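Probable copper-exporting P-type ATPase A (Archaeoglobus fulgidus, PDB 3FRY) probably exports copper across the cell membrane with energy from ATP hydrolysis, its C-terminal domain being a metal-binding module of the heavy-metal-associated family. Local coordinates at the interface of chains A and B. Sequence-based numbering; all coordinates share one arbitrary frame. Chains: chain A/B, Probable copper-exporting P-type ATPase A.

Contacts 1 and 2 belong to the same two-fold interface of a domain-swapped dimer, the form seen here, which may not be the cellular one. Their C-alpha centres lie about 16 Å apart. Each joins the end of the first strand and the residues after it in one chain to the body of the other. Contact 1 uses the end of A:5-12 and A:Leu14; contact 2 uses the end of B:4-12 and B:Leu14. The cysteine and valine at positions 19 and 20 take part in both, with the chains exchanged. Contact 1 adds B:Tyr63, and contact 2 adds A:Val23 and A:37-39. Each receives one exchanged strand end.

Contact 1: the interface of chains A and B. Residues chain A 12-14; chain B 19-20, 63.
A:Leu14 points one methyl at the rim of the B:Tyr63 ring and toward the start of helix B:18-29. This is a small, mainly apolar patch of the domain-swapped dimer. The end of strand A:5-12 and the residues after it meet a heavy-metal-associated domain built mostly of chain B, which the chain A strand completes. B:Cys19 is the second cysteine of the CXXC metal-binding motif, here joined to B:Cys16 in a disulfide.

The leucine and tyrosine side chains cross at about a right angle. A:Leu14 CD1 stands off the ring plane, above and just outside the CD2-CE2 rim, and not over the ring centre. A:Leu14 CD1 comes to 3.4 Å from CE2 of B:Tyr63. The other methyl, A:Leu14 CD2, lies 3.9 Å from CD2 of B:Tyr63. The leucine CG is anti to its own carbonyl carbon; chi1 -59° sends it toward chain B, and chi2 -62° sets which methyl meets the tyrosine. CD1 also faces CB of B:Cys19, but that modelled separation is too short to be trusted.

The backbone of A:Gly13 meets the ring differently from the leucine. Its carbonyl O sits in the ring plane at the edge of B:Tyr63. The tyrosine ring is turned by chi2 90°, which places its CD2-CE2 side next to both the glycine oxygen and the leucine methyls. With an alanine at B:Tyr63, the A:Leu14 methyls would probably lose their aromatic neighbour, leaving a gap beside A:Gly13 and A:Leu14. A:Gly13 O lies 3.5 Å from the ring carbon CD2 of B:Tyr63.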
loop_
_atom_site.group_PDB
_atom_site.type_symbol
_atom_site.label_atom_id
_atom_site.label_comp_id
_atom_site.label_asym_id
_atom_site.label_seq_id
_atom_site.Cartn_x
_atom_site.Cartn_y
_atom_site.Cartn_z
ATOM N N SER A 12 2.270 -5.253 -8.711
ATOM C CA SER A 12 3.315 -4.262 -8.471
ATOM C C SER A 12 2.821 -2.943 -9.065
ATOM O O SER A 12 1.993 -2.937 -9.985
ATOM C CB SER A 12 4.644 -4.676 -9.115
ATOM O OG SER A 12 4.549 -4.715 -10.521
ATOM N N GLY A 13 3.315 -1.831 -8.528
ATOM C CA GLY A 13 2.890 -0.531 -9.010
ATOM C C GLY A 13 1.926 0.132 -8.042
ATOM O O GLY A 13 1.317 1.159 -8.362
ATOM N N LEU A 14 1.786 -0.446 -6.851
ATOM C CA LEU A 14 0.861 0.098 -5.853
ATOM C C LEU A 14 1.555 0.586 -4.580
ATOM O O LEU A 14 0.914 1.143 -3.689
ATOM C CB LEU A 14 -0.184 -0.957 -5.458
ATOM C CG LEU A 14 -1.127 -1.578 -6.500
ATOM C CD1 LEU A 14 -1.989 -0.502 -7.101
ATOM C CD2 LEU A 14 -0.337 -2.282 -7.584
ATOM N N CYS B 19 -5.865 2.606 -5.611
ATOM C CA CYS B 19 -5.449 1.863 -6.793
ATOM C C CYS B 19 -5.863 0.388 -6.625
ATOM O O CYS B 19 -6.029 -0.346 -7.605
ATOM C CB CYS B 19 -3.934 1.957 -6.961
ATOM S SG CYS B 19 -3.250 3.634 -7.222
ATOM N N VAL B 20 -6.015 -0.043 -5.377
ATOM C CA VAL B 20 -6.427 -1.416 -5.113
ATOM C C VAL B 20 -7.846 -1.617 -5.630
ATOM O O VAL B 20 -8.145 -2.628 -6.266
ATOM C CB VAL B 20 -6.377 -1.738 -3.607
ATOM C CG1 VAL B 20 -7.046 -3.086 -3.332
ATOM C CG2 VAL B 20 -4.925 -1.769 -3.142
ATOM N N TYR B 63 -1.215 -0.866 -13.963
ATOM C CA TYR B 63 -0.311 -1.557 -13.055
ATOM C C TYR B 63 0.335 -2.773 -13.693
ATOM O O TYR B 63 0.202 -2.997 -14.892
ATOM C CB TYR B 63 -1.071 -1.947 -11.792
ATOM C CG TYR B 63 -1.903 -0.801 -11.278
ATOM C CD1 TYR B 63 -3.221 -0.636 -11.698
ATOM C CD2 TYR B 63 -1.348 0.169 -10.440
ATOM C CE1 TYR B 63 -3.968 0.467 -11.304
ATOM C CE2 TYR B 63 -2.089 1.283 -10.037
ATOM C CZ TYR B 63 -3.398 1.426 -10.477
ATOM O OH TYR B 63 -4.138 2.523 -10.103
#

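Contact 2: the interface of chains A and B. Residues chain A 19-20, 23, 37-39; chain B 11, 14.
B:Leu11 and B:Leu14 pack on chain A in a domain-swap interface, which helps seat the exchanged strand of chain B against its partner. The host is a heavy-metal-associated domain. A:Cys19 belongs to its CXXC motif, in which A:Cys16 and A:Cys19 form a disulfide here. The residues of chain A come from the 3-10 helix A:17-19, the start of helix A:20-29 and the segment A:37-39.

B:Leu14 is the most deeply covered residue of the patch. Its side chain reaches between A:Leu39 and the helix start. The methyl CD2 of B:Leu14 points at the helix and lies 3.8 Å from CG2 of A:Val20. These two side chains cross at about a right angle. In A:Val20, chi1 176° puts CG1 anti to the backbone N and leaves CG2, anti to the carbonyl carbon, to face B:Leu14. CB of A:Cys19 approaches CG of B:Leu14 at 4.1 Å. A:Val23, one turn further along the helix, lends its CG2 methyl to the same side.

A:Leu39 meets B:Leu14 nearer the backbone, and the side chains cross obliquely. CD2 of A:Leu39 lies 4.0 Å from CB of B:Leu14. A water adds a polar link beside this packing. The backbone N of B:Leu14 donates to water 1 at 2.9 Å, with an angle of 154° at the hydrogen. Water 1 is also 2.6 Å from the carbonyl O of A:Leu39.

B:Leu11 uses its CD1 methyl. CD1 of B:Leu11 lies 3.5 Å from the carbonyl O of A:Asp38. CD1 of B:Leu11 also comes to 4.1 Å from CG2 of A:Val37, and here too the side chains cross nearly at right angles.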
loop_
_atom_site.group_PDB
_atom_site.type_symbol
_atom_site.label_atom_id
_atom_site.label_comp_id
_atom_site.label_asym_id
_atom_site.label_seq_id
_atom_site.Cartn_x
_atom_site.Cartn_y
_atom_site.Cartn_z
ATOM N N CYS A 19 10.391 5.144 -0.950
ATOM C CA CYS A 19 9.998 6.443 -0.407
ATOM C C CYS A 19 10.257 6.544 1.103
ATOM O O CYS A 19 10.368 7.639 1.659
ATOM C CB CYS A 19 8.496 6.675 -0.644
ATOM S SG CYS A 19 7.935 7.012 -2.351
ATOM N N VAL A 20 10.342 5.396 1.762
ATOM C CA VAL A 20 10.527 5.344 3.210
ATOM C C VAL A 20 11.741 6.057 3.799
ATOM O O VAL A 20 11.633 6.715 4.838
ATOM C CB VAL A 20 10.541 3.873 3.693
ATOM C CG1 VAL A 20 10.825 3.800 5.185
ATOM C CG2 VAL A 20 9.208 3.232 3.389
ATOM N N VAL A 23 11.400 9.802 4.376
ATOM C CA VAL A 23 10.464 10.092 5.455
ATOM C C VAL A 23 11.200 9.972 6.784
ATOM O O VAL A 23 11.084 10.840 7.652
ATOM C CB VAL A 23 9.250 9.129 5.421
ATOM C CG1 VAL A 23 8.369 9.335 6.659
ATOM C CG2 VAL A 23 8.425 9.397 4.160
ATOM N N VAL A 37 9.451 2.853 10.727
ATOM C CA VAL A 37 8.715 3.491 9.650
ATOM C C VAL A 37 8.479 2.464 8.553
ATOM O O VAL A 37 9.392 1.730 8.173
ATOM C CB VAL A 37 9.480 4.700 9.055
ATOM C CG1 VAL A 37 10.831 4.252 8.513
ATOM C CG2 VAL A 37 8.649 5.344 7.944
ATOM N N ASP A 38 7.235 2.389 8.087
ATOM C CA ASP A 38 6.852 1.497 6.997
ATOM C C ASP A 38 5.865 2.262 6.121
ATOM O O ASP A 38 5.710 3.476 6.282
ATOM C CB ASP A 38 6.232 0.178 7.501
ATOM C CG ASP A 38 5.069 0.385 8.462
ATOM O OD1 ASP A 38 4.258 1.315 8.263
ATOM O OD2 ASP A 38 4.963 -0.411 9.419
ATOM N N LEU A 39 5.191 1.571 5.209
ATOM C CA LEU A 39 4.259 2.243 4.303
ATOM C C LEU A 39 3.095 2.991 4.959
ATOM O O LEU A 39 2.648 4.027 4.454
ATOM C CB LEU A 39 3.678 1.242 3.301
ATOM C CG LEU A 39 4.647 0.478 2.393
ATOM C CD1 LEU A 39 3.843 -0.400 1.438
ATOM C CD2 LEU A 39 5.518 1.455 1.614
ATOM N N LEU B 11 0.680 7.306 8.029
ATOM C CA LEU B 11 1.160 7.860 6.770
ATOM C C LEU B 11 0.267 7.566 5.569
ATOM O O LEU B 11 -0.429 6.549 5.525
ATOM C CB LEU B 11 2.569 7.330 6.483
ATOM C CG LEU B 11 3.595 7.469 7.615
ATOM C CD1 LEU B 11 4.894 6.794 7.225
ATOM C CD2 LEU B 11 3.822 8.948 7.908
ATOM N N LEU B 14 2.655 6.641 0.502
ATOM C CA LEU B 14 3.750 5.701 0.245
ATOM C C LEU B 14 3.205 4.421 -0.376
ATOM O O LEU B 14 3.956 3.519 -0.747
ATOM C CB LEU B 14 4.517 5.361 1.522
ATOM C CG LEU B 14 5.432 6.463 2.063
ATOM C CD1 LEU B 14 4.608 7.461 2.886
ATOM C CD2 LEU B 14 6.521 5.832 2.933
HETATM O O HOH W 1 1.372 5.553 2.858
#